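Initiator protein NS1 (Human bocavirus, PDB 4KW3) probably binds the viral replication origin, unwinds it and nicks one DNA strand to start rolling-circle replication, this fragment being its N-terminal origin-recognition and nickase domain. Local coordinates at residues A10-A15 / R100-V105; F16-K21 / R128-S133. One frame throughout, in Å; residues are numbered along the deposited sequence.

Contact 1: A10-A15 / R100-V105; sequences AFSQPA and RCDIIV
Phe11 holds CG anti to its backbone N (chi1 -156°), and Asp102 has CG beside its own backbone N and anti to the carbonyl carbon; with these torsions the two side chains slide past each other in opposite directions. The ring of Phe11 thereby lies against the root of Asp102, whose CB sits over the middle of one ring face, 3.6 Å from the centroid and almost on the ring normal, a CH-pi contact. The carboxylate carries on beyond the ring to the backbone of the loop, its plane turned 42° from that of the ring. There Asp102 OD2 accepts two hydrogen bonds from one residue. Ser12 N donates to Asp102 OD2 at 2.7 Å with an N-H...O angle of 162°, and OD2 receives it on its anti lone pair, the one away from OD1, while Ser12 OG, turned beside its own backbone N, reaches Asp102 OD2 at 3.0 Å from above the carboxylate plane. A water donates to Asp102 OD1, its O 2.6 Å away, and also to Ala10 O; Asn248 ND2 is a further donor to Asp102 OD1. Both carboxylate oxygens are thus engaged, which should fix the rotation of the group and probably favours its charged form. Further along the strand Ile104 crosses the ring obliquely, with its CD1 3.7 Å from Phe11 CE2 and its CG1 at the ring edge, in plane. Pro204 and Leu205 of helix 204-212 and Ile119 of strand 114-122 add to the apolar surroundings of Phe11. An irregular N-terminal segment is so fastened to strand 101-109, which pairs antiparallel with strands 114-122 and 241-247 in the central sheet of the HUH nuclease fold, the side chain of Ile104 about 7 Å from that of His117, a predicted metal ligand.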
ATOM      1  N   ALA A  10     -11.970  -9.262  13.571  1.00 49.57           N
ATOM      2  CA  ALA A  10     -11.901  -8.273  14.626  1.00 41.21           C
ATOM      3  C   ALA A  10     -10.836  -7.213  14.353  1.00 47.07           C
ATOM      4  O   ALA A  10      -9.768  -7.517  13.811  1.00 45.92           O
ATOM      5  CB  ALA A  10     -11.627  -8.974  15.943  1.00 35.63           C
ATOM      6  N   PHE A  11     -11.096  -5.982  14.781  1.00 39.98           N
ATOM      7  CA  PHE A  11     -10.140  -4.905  14.544  1.00 44.31           C
ATOM      8  C   PHE A  11     -10.052  -3.936  15.725  1.00 46.32           C
ATOM      9  O   PHE A  11     -11.022  -3.256  16.027  1.00 47.90           O
ATOM     10  CB  PHE A  11     -10.491  -4.129  13.261  1.00 37.56           C
ATOM     11  CG  PHE A  11      -9.310  -3.423  12.644  1.00 44.74           C
ATOM     12  CD1 PHE A  11      -8.828  -2.232  13.188  1.00 37.72           C
ATOM     13  CD2 PHE A  11      -8.666  -3.963  11.523  1.00 46.14           C
ATOM     14  CE1 PHE A  11      -7.727  -1.589  12.640  1.00 36.56           C
ATOM     15  CE2 PHE A  11      -7.580  -3.318  10.949  1.00 38.83           C
ATOM     16  CZ  PHE A  11      -7.101  -2.123  11.519  1.00 41.30           C
ATOM     17  N   SER A  12      -8.872  -3.860  16.351  1.00 45.76           N
ATOM     18  CA  SER A  12      -8.633  -3.019  17.533  1.00 48.31           C
ATOM     19  C   SER A  12      -9.040  -1.562  17.383  1.00 50.47           C
ATOM     20  O   SER A  12      -8.683  -0.903  16.404  1.00 47.52           O
ATOM     21  CB  SER A  12      -7.154  -3.063  17.913  1.00 52.48           C
ATOM     22  OG  SER A  12      -6.811  -4.327  18.442  1.00 59.45           O
ATOM     23  N   GLN A  13      -9.750  -1.049  18.383  1.00 48.31           N
ATOM     24  CA  GLN A  13     -10.171   0.350  18.384  1.00 45.07           C
ATOM     25  C   GLN A  13      -9.359   1.158  19.421  1.00 49.60           C
ATOM     26  O   GLN A  13      -8.763   0.578  20.331  1.00 45.39           O
ATOM     27  CB  GLN A  13     -11.685   0.445  18.624  1.00 49.74           C
ATOM     28  CG  GLN A  13     -12.555  -0.139  17.510  1.00 53.36           C
ATOM     29  CD  GLN A  13     -13.332   0.918  16.756  1.00 69.06           C
ATOM     30  OE1 GLN A  13     -12.761   1.866  16.196  1.00 78.54           O
ATOM     31  NE2 GLN A  13     -14.654   0.774  16.753  1.00 72.83           N
ATOM     32  N   PRO A  14      -9.263   2.490  19.246  1.00 58.19           N
ATOM     33  CA  PRO A  14      -9.797   3.267  18.122  1.00 52.36           C
ATOM     34  C   PRO A  14      -8.943   3.026  16.874  1.00 52.49           C
ATOM     35  O   PRO A  14      -7.740   2.735  17.001  1.00 55.99           O
ATOM     36  CB  PRO A  14      -9.651   4.711  18.607  1.00 47.50           C
ATOM     37  CG  PRO A  14      -8.440   4.681  19.481  1.00 44.01           C
ATOM     38  CD  PRO A  14      -8.471   3.330  20.168  1.00 56.00           C
ATOM     39  N   ALA A  15      -9.566   3.107  15.700  1.00 42.19           N
ATOM     40  CA  ALA A  15      -8.866   2.886  14.428  1.00 41.48           C
ATOM     41  C   ALA A  15      -8.842   4.149  13.578  1.00 43.97           C
ATOM     42  O   ALA A  15      -9.795   4.930  13.568  1.00 40.37           O
ATOM     43  CB  ALA A  15      -9.506   1.723  13.631  1.00 35.47           C
ATOM     44  N   ARG A 100       0.505  -4.123  20.559  1.00 56.24           N
ATOM     45  CA  ARG A 100      -0.791  -4.728  20.279  1.00 58.21           C
ATOM     46  C   ARG A 100      -1.597  -3.798  19.405  1.00 51.57           C
ATOM     47  O   ARG A 100      -2.092  -2.765  19.868  1.00 59.36           O
ATOM     48  CB  ARG A 100      -1.574  -5.027  21.559  1.00 64.92           C
ATOM     49  CG  ARG A 100      -0.857  -5.935  22.531  1.00 81.15           C
ATOM     50  CD  ARG A 100      -1.736  -6.303  23.714  1.00 95.48           C
ATOM     51  NE  ARG A 100      -0.985  -7.088  24.688  1.00109.39           N
ATOM     52  CZ  ARG A 100      -0.889  -8.414  24.674  1.00114.28           C
ATOM     53  NH1 ARG A 100      -1.501  -9.118  23.726  1.00111.63           N
ATOM     54  NH2 ARG A 100      -0.177  -9.032  25.608  1.00116.55           N
ATOM     55  N   CYS A 101      -1.744  -4.180  18.145  1.00 46.85           N
ATOM     56  CA  CYS A 101      -2.493  -3.381  17.187  1.00 51.14           C
ATOM     57  C   CYS A 101      -2.974  -4.204  16.006  1.00 50.49           C
ATOM     58  O   CYS A 101      -2.479  -5.287  15.745  1.00 54.20           O
ATOM     59  CB  CYS A 101      -1.608  -2.262  16.663  1.00 52.13           C
ATOM     60  SG  CYS A 101      -0.092  -2.908  15.995  1.00 51.34           S
ATOM     61  N   ASP A 102      -3.941  -3.678  15.277  1.00 49.27           N
ATOM     62  CA  ASP A 102      -4.299  -4.277  14.014  1.00 49.93           C
ATOM     63  C   ASP A 102      -3.911  -3.323  12.906  1.00 48.92           C
ATOM     64  O   ASP A 102      -4.072  -2.101  13.041  1.00 50.70           O
ATOM     65  CB  ASP A 102      -5.785  -4.634  13.958  1.00 55.89           C
ATOM     66  CG  ASP A 102      -6.130  -5.837  14.826  1.00 57.54           C
ATOM     67  OD1 ASP A 102      -5.668  -6.949  14.483  1.00 57.24           O
ATOM     68  OD2 ASP A 102      -6.886  -5.680  15.820  1.00 55.00           O
ATOM     69  N   ILE A 103      -3.363  -3.878  11.827  1.00 40.96           N
ATOM     70  CA  ILE A 103      -2.894  -3.055  10.718  1.00 40.35           C
ATOM     71  C   ILE A 103      -3.269  -3.674   9.372  1.00 43.94           C
ATOM     72  O   ILE A 103      -2.946  -4.834   9.101  1.00 41.24           O
ATOM     73  CB  ILE A 103      -1.354  -2.884  10.768  1.00 34.96           C
ATOM     74  CG1 ILE A 103      -0.930  -2.212  12.080  1.00 33.39           C
ATOM     75  CG2 ILE A 103      -0.846  -2.087   9.551  1.00 30.98           C
ATOM     76  CD1 ILE A 103       0.523  -2.373  12.400  1.00 32.84           C
ATOM     77  N   ILE A 104      -3.950  -2.895   8.534  1.00 42.39           N
ATOM     78  CA  ILE A 104      -4.104  -3.244   7.124  1.00 34.08           C
ATOM     79  C   ILE A 104      -3.414  -2.177   6.264  1.00 40.39           C
ATOM     80  O   ILE A 104      -3.536  -0.972   6.543  1.00 44.26           O
ATOM     81  CB  ILE A 104      -5.567  -3.364   6.721  1.00 36.70           C
ATOM     82  CG1 ILE A 104      -6.230  -4.514   7.496  1.00 36.41           C
ATOM     83  CG2 ILE A 104      -5.683  -3.541   5.179  1.00 30.90           C
ATOM     84  CD1 ILE A 104      -7.775  -4.508   7.446  1.00 29.68           C
ATOM     85  N   VAL A 105      -2.669  -2.621   5.248  1.00 34.46           N
ATOM     86  CA  VAL A 105      -2.023  -1.715   4.302  1.00 38.75           C
ATOM     87  C   VAL A 105      -2.330  -2.202   2.894  1.00 44.79           C
ATOM     88  O   VAL A 105      -2.288  -3.406   2.611  1.00 45.54           O
ATOM     89  CB  VAL A 105      -0.465  -1.583   4.520  1.00 42.12           C
ATOM     90  CG1 VAL A 105       0.186  -0.729   3.433  1.00 35.47           C
ATOM     91  CG2 VAL A 105      -0.139  -0.974   5.862  1.00 32.67           C
TER
HETATM   92  O   HOH W   1      -7.379  -8.855  14.207  1.00 49.53           O

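Contact 2: F16-K21 / R128-S133; sequences FTYVFK and RNAKSS
Segment 16-21 is an extended strand and 128-133 a loop with helical backbone angles at 130-132, the two coming nearest at Phe16 and Ala130, whose CA atoms are 7.1 Å apart. Ala130 carries nearly all of the contact, offering its methyl to one aromatic residue and its carbonyl to the next residue on the same face of the strand. Its CB lies over one face of the Phe16 ring, displaced toward the rim and 3.4 Å from Phe16 CD2; a line to the ring centroid leans 16° off the normal, small enough for a CH-pi contact over the face. Tyr18, with CG anti to its carbonyl carbon (chi1 -61°), extends its hydroxyl to the loop, where Tyr18 OH donates to Ala130 O at 2.6 Å. That oxygen lies at the edge of the tyrosine ring, in plane, whereas the hydroxyl stands above the carbonyl plane, at a C=O...O angle of 114°. The turn is tied internally: Ser133 OG and Ser132 OG both donate to Asn129 O, the former at 2.7 Å. Through Ala130 the loop thus packs on aromatic residues of strand 15-21 where the HUH nuclease domain passes from strand 114-122 to helix 134-149, whose Phe137 ring meets Tyr18 edge-to-face and whose Cys134 also touches it, while Ile187 of strand 185-191 touches Ala130; strands 114-122 and 185-191 flank strand 15-21, both antiparallel.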
ATOM      1  N   PHE A  16      -7.757   4.329  12.841  1.00 44.44           N
ATOM      2  CA  PHE A  16      -7.601   5.505  11.999  1.00 41.72           C
ATOM      3  C   PHE A  16      -7.096   5.094  10.629  1.00 36.35           C
ATOM      4  O   PHE A  16      -6.436   4.058  10.478  1.00 35.71           O
ATOM      5  CB  PHE A  16      -6.662   6.515  12.675  1.00 32.36           C
ATOM      6  CG  PHE A  16      -7.156   6.964  14.012  1.00 40.72           C
ATOM      7  CD1 PHE A  16      -6.843   6.241  15.162  1.00 39.06           C
ATOM      8  CD2 PHE A  16      -7.993   8.087  14.121  1.00 35.46           C
ATOM      9  CE1 PHE A  16      -7.336   6.638  16.407  1.00 45.28           C
ATOM     10  CE2 PHE A  16      -8.485   8.492  15.360  1.00 40.80           C
ATOM     11  CZ  PHE A  16      -8.153   7.767  16.503  1.00 46.05           C
ATOM     12  N   THR A  17      -7.420   5.898   9.630  1.00 30.55           N
ATOM     13  CA  THR A  17      -7.025   5.595   8.259  1.00 31.74           C
ATOM     14  C   THR A  17      -6.177   6.725   7.679  1.00 39.66           C
ATOM     15  O   THR A  17      -6.546   7.911   7.757  1.00 44.28           O
ATOM     16  CB  THR A  17      -8.265   5.306   7.387  1.00 39.30           C
ATOM     17  OG1 THR A  17      -8.988   4.202   7.955  1.00 36.20           O
ATOM     18  CG2 THR A  17      -7.868   4.972   5.917  1.00 41.34           C
ATOM     19  N   TYR A  18      -5.018   6.360   7.139  1.00 41.78           N
ATOM     20  CA  TYR A  18      -4.123   7.341   6.516  1.00 38.37           C
ATOM     21  C   TYR A  18      -3.919   7.058   5.027  1.00 41.31           C
ATOM     22  O   TYR A  18      -4.047   5.913   4.562  1.00 39.65           O
ATOM     23  CB  TYR A  18      -2.752   7.333   7.191  1.00 33.50           C
ATOM     24  CG  TYR A  18      -2.746   7.697   8.663  1.00 40.47           C
ATOM     25  CD1 TYR A  18      -2.969   6.735   9.641  1.00 36.71           C
ATOM     26  CD2 TYR A  18      -2.480   8.997   9.074  1.00 39.43           C
ATOM     27  CE1 TYR A  18      -2.932   7.060  10.989  1.00 35.95           C
ATOM     28  CE2 TYR A  18      -2.461   9.332  10.402  1.00 40.79           C
ATOM     29  CZ  TYR A  18      -2.688   8.361  11.364  1.00 41.34           C
ATOM     30  OH  TYR A  18      -2.674   8.717  12.707  1.00 43.69           O
ATOM     31  N   VAL A  19      -3.572   8.104   4.285  1.00 38.98           N
ATOM     32  CA  VAL A  19      -3.125   7.929   2.917  1.00 34.62           C
ATOM     33  C   VAL A  19      -1.717   8.482   2.761  1.00 38.50           C
ATOM     34  O   VAL A  19      -1.463   9.668   3.007  1.00 40.39           O
ATOM     35  CB  VAL A  19      -4.054   8.597   1.882  1.00 43.30           C
ATOM     36  CG1 VAL A  19      -3.462   8.401   0.470  1.00 35.21           C
ATOM     37  CG2 VAL A  19      -5.422   7.984   1.945  1.00 43.92           C
ATOM     38  N   PHE A  20      -0.810   7.600   2.351  1.00 37.23           N
ATOM     39  CA  PHE A  20       0.561   7.963   2.040  1.00 35.78           C
ATOM     40  C   PHE A  20       0.698   8.106   0.530  1.00 44.24           C
ATOM     41  O   PHE A  20       0.282   7.225  -0.200  1.00 43.89           O
ATOM     42  CB  PHE A  20       1.522   6.878   2.544  1.00 38.27           C
ATOM     43  CG  PHE A  20       2.894   6.964   1.934  1.00 47.23           C
ATOM     44  CD1 PHE A  20       3.845   7.828   2.457  1.00 45.10           C
ATOM     45  CD2 PHE A  20       3.229   6.192   0.825  1.00 47.89           C
ATOM     46  CE1 PHE A  20       5.102   7.923   1.889  1.00 45.30           C
ATOM     47  CE2 PHE A  20       4.490   6.281   0.255  1.00 48.65           C
ATOM     48  CZ  PHE A  20       5.430   7.144   0.792  1.00 44.47           C
ATOM     49  N   LYS A  21       1.249   9.226   0.067  1.00 49.39           N
ATOM     50  CA  LYS A  21       1.548   9.449  -1.353  1.00 44.17           C
ATOM     51  C   LYS A  21       3.054   9.338  -1.575  1.00 47.16           C
ATOM     52  O   LYS A  21       3.821  10.050  -0.932  1.00 45.86           O
ATOM     53  CB  LYS A  21       1.121  10.851  -1.778  1.00 48.09           C
ATOM     54  CG  LYS A  21      -0.148  10.942  -2.581  1.00 62.62           C
ATOM     55  CD  LYS A  21      -0.236  12.300  -3.301  1.00 78.56           C
ATOM     56  CE  LYS A  21      -0.572  13.462  -2.347  1.00 85.50           C
ATOM     57  NZ  LYS A  21      -2.014  13.874  -2.372  1.00 84.46           N
ATOM     58  N   ARG A 128      -6.945  12.439  19.810  1.00 68.76           N
ATOM     59  CA  ARG A 128      -6.083  13.471  20.343  1.00 78.21           C
ATOM     60  C   ARG A 128      -4.746  13.545  19.569  1.00 77.83           C
ATOM     61  O   ARG A 128      -4.229  14.635  19.319  1.00 88.09           O
ATOM     62  CB  ARG A 128      -5.924  13.196  21.850  1.00 79.26           C
ATOM     63  CG  ARG A 128      -5.511  14.341  22.730  1.00 91.65           C
ATOM     64  CD  ARG A 128      -5.178  13.825  24.131  1.00108.36           C
ATOM     65  NE  ARG A 128      -4.398  12.587  24.095  1.00122.71           N
ATOM     66  CZ  ARG A 128      -3.077  12.527  23.944  1.00125.78           C
ATOM     67  NH1 ARG A 128      -2.364  13.643  23.853  1.00127.15           N
ATOM     68  NH2 ARG A 128      -2.464  11.346  23.915  1.00121.60           N
ATOM     69  N   ASN A 129      -4.174  12.390  19.234  1.00 69.27           N
ATOM     70  CA  ASN A 129      -2.882  12.338  18.533  1.00 64.79           C
ATOM     71  C   ASN A 129      -2.848  11.839  17.082  1.00 57.49           C
ATOM     72  O   ASN A 129      -1.834  11.994  16.401  1.00 60.49           O
ATOM     73  CB  ASN A 129      -1.818  11.605  19.372  1.00 41.66           C
ATOM     74  CG  ASN A 129      -2.065  10.103  19.482  1.00 55.66           C
ATOM     75  OD1 ASN A 129      -3.118   9.587  19.082  1.00 60.76           O
ATOM     76  ND2 ASN A 129      -1.081   9.392  20.032  1.00 43.97           N
ATOM     77  N   ALA A 130      -3.922  11.218  16.604  1.00 47.73           N
ATOM     78  CA  ALA A 130      -3.866  10.607  15.273  1.00 43.41           C
ATOM     79  C   ALA A 130      -3.512  11.555  14.117  1.00 42.16           C
ATOM     80  O   ALA A 130      -2.663  11.221  13.294  1.00 46.26           O
ATOM     81  CB  ALA A 130      -5.160   9.849  14.969  1.00 36.72           C
ATOM     82  N   LYS A 131      -4.157  12.710  14.040  1.00 37.23           N
ATOM     83  CA  LYS A 131      -3.862  13.657  12.965  1.00 47.43           C
ATOM     84  C   LYS A 131      -2.448  14.224  13.081  1.00 47.22           C
ATOM     85  O   LYS A 131      -1.726  14.344  12.087  1.00 57.31           O
ATOM     86  CB  LYS A 131      -4.886  14.803  12.918  1.00 49.40           C
ATOM     87  CG  LYS A 131      -4.651  15.732  11.743  1.00 51.25           C
ATOM     88  CD  LYS A 131      -5.810  16.632  11.431  1.00 58.87           C
ATOM     89  CE  LYS A 131      -5.448  17.528  10.244  1.00 69.14           C
ATOM     90  NZ  LYS A 131      -6.508  18.526   9.925  1.00 82.26           N
ATOM     91  N   SER A 132      -2.059  14.575  14.298  1.00 41.96           N
ATOM     92  CA  SER A 132      -0.766  15.217  14.544  1.00 52.01           C
ATOM     93  C   SER A 132       0.403  14.254  14.315  1.00 49.99           C
ATOM     94  O   SER A 132       1.558  14.680  14.184  1.00 50.62           O
ATOM     95  CB  SER A 132      -0.709  15.789  15.965  1.00 42.77           C
ATOM     96  OG  SER A 132      -0.657  14.748  16.930  1.00 72.03           O
ATOM     97  N   SER A 133       0.101  12.958  14.247  1.00 44.27           N
ATOM     98  CA  SER A 133       1.147  11.969  14.065  1.00 39.00           C
ATOM     99  C   SER A 133       1.509  11.790  12.609  1.00 51.45           C
ATOM    100  O   SER A 133       2.397  11.010  12.306  1.00 46.58           O
ATOM    101  CB  SER A 133       0.772  10.627  14.673  1.00 43.27           C
ATOM    102  OG  SER A 133       0.581  10.764  16.059  1.00 51.96           O
TER

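Contacts 1 and 2 follow one another along the N-terminal chain: 10-15 is the approach to strand 15-21, and 16-21 is most of that strand, so both anchor to the same sheet, their centres 14 Å apart. Contact 1 is partly buried and ties a loop to strand 101-109; contact 2 is buried and ties a strand to the loop that opens helix 134-149. Each combines a CH-pi contact with hydrogen bonding, but the chemistry differs. A carboxylate and a bridging water serve the more accessible contact 1, whereas contact 2 relies on a neutral phenol-to-carbonyl bond. The side chains of Ile104 and Tyr18 each lie about 7 Å from that of His117, a predicted metal ligand.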